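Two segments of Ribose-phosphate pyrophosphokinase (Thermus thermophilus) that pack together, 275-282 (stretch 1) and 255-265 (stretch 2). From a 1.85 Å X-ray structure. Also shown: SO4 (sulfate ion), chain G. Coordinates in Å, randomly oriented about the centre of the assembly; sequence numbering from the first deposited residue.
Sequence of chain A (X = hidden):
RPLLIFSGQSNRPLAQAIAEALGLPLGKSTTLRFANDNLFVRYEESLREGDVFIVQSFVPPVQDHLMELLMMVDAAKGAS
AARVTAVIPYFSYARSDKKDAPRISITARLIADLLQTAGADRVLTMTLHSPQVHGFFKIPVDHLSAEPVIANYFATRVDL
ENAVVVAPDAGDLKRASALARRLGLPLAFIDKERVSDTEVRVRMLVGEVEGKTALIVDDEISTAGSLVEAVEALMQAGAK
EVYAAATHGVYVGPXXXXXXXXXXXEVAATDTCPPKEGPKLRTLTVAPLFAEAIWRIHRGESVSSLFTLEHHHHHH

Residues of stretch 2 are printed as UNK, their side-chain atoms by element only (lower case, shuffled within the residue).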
# COMPACT_ATOMS: atom_id res chain seq x y z
N PRO A 275 38.26 -4.85 6.52
CA PRO A 275 39.32 -4.32 7.39
C PRO A 275 40.35 -3.50 6.62
O PRO A 275 40.59 -3.75 5.43
CB PRO A 275 39.95 -5.60 7.98
CG PRO A 275 38.84 -6.60 7.92
CD PRO A 275 38.14 -6.30 6.61
N LYS A 276 40.93 -2.53 7.32
CA LYS A 276 42.05 -1.72 6.81
C LYS A 276 43.33 -2.22 7.51
O LYS A 276 43.27 -2.54 8.71
CB LYS A 276 41.75 -0.24 7.04
CG LYS A 276 40.59 0.29 6.19
CD LYS A 276 40.62 1.78 6.01
CE LYS A 276 39.48 2.27 5.13
NZ LYS A 276 38.21 2.22 5.87
N GLU A 277 44.44 -2.17 6.78
CA GLU A 277 45.80 -2.55 7.25
C GLU A 277 46.29 -1.55 8.29
O GLU A 277 46.26 -0.34 8.00
CB GLU A 277 46.74 -2.61 6.03
CG GLU A 277 47.19 -4.02 5.70
CD GLU A 277 48.21 -4.51 6.72
OE1 GLU A 277 48.66 -3.68 7.57
OE2 GLU A 277 48.55 -5.71 6.68
N GLY A 278 46.72 -2.02 9.45
CA GLY A 278 47.34 -1.17 10.49
C GLY A 278 48.05 -2.03 11.53
O GLY A 278 47.57 -3.12 11.84
N PRO A 279 49.22 -1.60 12.05
CA PRO A 279 49.98 -2.38 13.02
C PRO A 279 49.15 -2.80 14.24
O PRO A 279 49.34 -3.89 14.71
CB PRO A 279 51.11 -1.43 13.47
CG PRO A 279 51.31 -0.52 12.28
CD PRO A 279 49.93 -0.35 11.68
N LYS A 280 48.28 -1.95 14.76
CA LYS A 280 47.59 -2.31 16.03
C LYS A 280 46.15 -2.75 15.74
O LYS A 280 45.40 -2.98 16.71
CB LYS A 280 47.67 -1.12 16.98
CG LYS A 280 49.09 -0.65 17.25
CD LYS A 280 49.22 0.32 18.39
CE LYS A 280 48.88 1.73 17.98
NZ LYS A 280 48.67 2.61 19.15
N LEU A 281 45.78 -2.90 14.47
CA LEU A 281 44.38 -3.29 14.10
C LEU A 281 44.26 -4.82 14.09
O LEU A 281 45.12 -5.47 13.55
CB LEU A 281 44.04 -2.64 12.77
CG LEU A 281 44.05 -1.11 12.76
CD1 LEU A 281 43.51 -0.59 11.44
CD2 LEU A 281 43.25 -0.54 13.92
N ARG A 282 43.21 -5.38 14.69
CA ARG A 282 42.89 -6.83 14.68
C ARG A 282 41.47 -7.03 14.13
O ARG A 282 40.59 -6.17 14.39
CB ARG A 282 43.00 -7.38 16.09
CG ARG A 282 43.14 -8.89 16.17
CD ARG A 282 44.58 -9.36 16.04
NE ARG A 282 44.91 -10.34 17.08
CZ ARG A 282 45.96 -10.25 17.91
NH1 ARG A 282 46.82 -9.24 17.86
NH2 ARG A 282 46.17 -11.21 18.80
N UNK A 255 41.23 8.19 11.24
CA UNK A 255 41.16 7.07 12.21
C UNK A 255 42.52 6.35 12.33
O UNK A 255 42.96 6.09 13.46
c UNK A 255 40.07 6.12 11.82
N UNK A 256 43.11 5.94 11.22
CA UNK A 256 44.32 5.05 11.23
C UNK A 256 45.50 5.82 11.86
O UNK A 256 46.16 5.26 12.77
c UNK A 256 42.65 3.01 9.87
c UNK A 256 44.95 2.14 10.09
c UNK A 256 44.09 3.20 9.44
c UNK A 256 44.63 4.59 9.81
N UNK A 257 45.71 7.06 11.43
CA UNK A 257 46.76 7.98 11.97
C UNK A 257 46.54 8.18 13.47
O UNK A 257 47.52 8.19 14.22
c UNK A 257 46.75 9.35 11.27
o UNK A 257 46.90 10.36 9.17
o UNK A 257 47.74 8.38 9.31
c UNK A 257 47.16 9.36 9.81
N UNK A 258 45.29 8.37 13.90
CA UNK A 258 44.94 8.67 15.32
C UNK A 258 45.24 7.45 16.19
O UNK A 258 45.80 7.60 17.28
n UNK A 258 39.09 11.88 15.06
n UNK A 258 41.38 12.18 14.94
c UNK A 258 41.70 10.79 15.11
c UNK A 258 43.47 9.07 15.41
n UNK A 258 39.95 13.99 14.78
c UNK A 258 43.18 10.51 15.03
c UNK A 258 40.14 12.68 14.95
N UNK A 259 44.84 6.27 15.72
CA UNK A 259 45.12 4.98 16.40
C UNK A 259 46.63 4.74 16.50
O UNK A 259 47.05 4.34 17.57
c UNK A 259 42.04 3.13 14.95
c UNK A 259 42.87 4.04 15.85
c UNK A 259 44.37 3.85 15.68
c UNK A 259 44.84 2.49 16.17
N UNK A 260 47.39 4.97 15.44
CA UNK A 260 48.88 4.80 15.46
C UNK A 260 49.49 5.74 16.50
O UNK A 260 50.39 5.31 17.20
c UNK A 260 49.45 5.06 14.10
N UNK A 261 48.96 6.96 16.64
CA UNK A 261 49.49 8.05 17.51
C UNK A 261 49.09 7.78 18.96
O UNK A 261 49.87 8.11 19.86
c UNK A 261 50.70 12.62 16.10
c UNK A 261 48.91 9.41 17.12
c UNK A 261 49.75 10.24 16.15
n UNK A 261 51.28 12.58 14.73
c UNK A 261 49.46 11.75 16.22
N UNK A 262 47.88 7.25 19.18
CA UNK A 262 47.32 6.92 20.51
C UNK A 262 48.18 5.85 21.18
O UNK A 262 48.73 4.97 20.52
c UNK A 262 45.87 6.44 20.37
o UNK A 262 45.34 5.96 21.59
N UNK A 263 48.29 5.87 22.52
CA UNK A 263 48.93 4.77 23.24
C UNK A 263 48.09 3.49 23.29
O UNK A 263 48.48 2.54 23.92
c UNK A 263 48.10 6.43 24.79
c UNK A 263 49.11 5.32 24.67
c UNK A 263 47.92 6.99 23.40
N UNK A 264 46.92 3.49 22.65
CA UNK A 264 46.04 2.27 22.68
C UNK A 264 46.86 1.06 22.22
O UNK A 264 47.54 1.15 21.20
c UNK A 264 45.06 2.61 20.35
c UNK A 264 43.75 1.39 22.11
c UNK A 264 44.77 2.47 21.83
N UNK A 265 46.78 -0.06 22.93
CA UNK A 265 47.61 -1.23 22.61
C UNK A 265 47.14 -1.85 21.31
O UNK A 265 47.97 -2.36 20.53
c UNK A 265 47.53 -2.30 23.69
n UNK A 265 52.19 -1.97 25.25
c UNK A 265 50.79 -1.78 25.69
c UNK A 265 48.40 -2.00 24.89
c UNK A 265 49.87 -1.87 24.50
S SO4 G . 36.09 13.90 14.96
O1 SO4 G . 36.36 13.07 16.09
O2 SO4 G . 35.47 13.16 13.91
O3 SO4 G . 35.23 14.95 15.40
O4 SO4 G . 37.32 14.44 14.46

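Position 255 opens the helix with a single side-chain carbon, out of reach of stretch 1; it is Ala255. At 256 there are four carbons, forked at the second, and the CA-to-CB bond points toward stretch 1. One terminal methyl lies close to the methyl end of Leu281 and to the backbone of Glu277 and Gly278. A fork at the second carbon defines leucine, Leu256, and its CD1 is 3.4 Å from Leu281 CD1 and 3.5 Å from Glu277 O.

Position 257 carries two carbons, the second bearing two oxygens, a carboxylate that stays clear of stretch 1: Asp257. At 258, three carbons lead to a nitrogen and then to a carbon with two more nitrogens. This guanidinium belongs to Arg258, out of reach of stretch 1; a sulfate ion lies at the edge of its guanidinium, with Arg258 NH1 donating a 2.7 Å hydrogen bond to SO4 O4.

Position 259 has four carbons, forked at the first, one arm two carbons long, and the end of that longer arm lies near Leu281 CD2. The pattern is isoleucine, and Ile259 CD1 is 4.0 Å from Leu281 CD2. Position 260 has one carbon, directed sideways, and is Ala260. At 261, four carbons in a row end in nitrogen, with the CA-to-CB bond pointing away: Lys261.

Position 262, the first to leave helical geometry, has one carbon and one oxygen and is Ser262; its OG accepts a 3.1 Å hydrogen bond from the backbone N of 264, linking two residues of the segment that follows the helix. At 263, three carbons close a ring onto the backbone nitrogen, as in proline, and Pro263 directs its CA-to-CB bond away. Position 264 has one carbon carrying two others, and one of these methyls lies near Lys280 NZ. The branch is that of valine; Val264 CG1 is 3.8 Å from Lys280 NZ. Position 265 again has four carbons in a row ending in nitrogen. This is Lys265, whose CA-to-CB bond points away while its backbone O lies 3.7 Å from Lys280 CD.

The contact joins an apolar patch to a lysine ammonium held by backbone carbonyls. Leu281 meets Leu256 and Ile259, one turn apart on the helix, and Gly278 fits beside Leu256 because it lacks a side chain: an ideal CB would fall 3.0 Å from Leu256 CD1. Lys280 reaches the C-terminal end of the helix and the segment after it, where the carbonyls of Ile259, Ser262 and Val264 come close to one point. Lys280 NZ donates hydrogen bonds to Ile259 O and Val264 O, both at 2.8 Å, and lies 2.7 Å from Ser262 O.

Stretch 2 (255-265) ALDRIAKSPVK
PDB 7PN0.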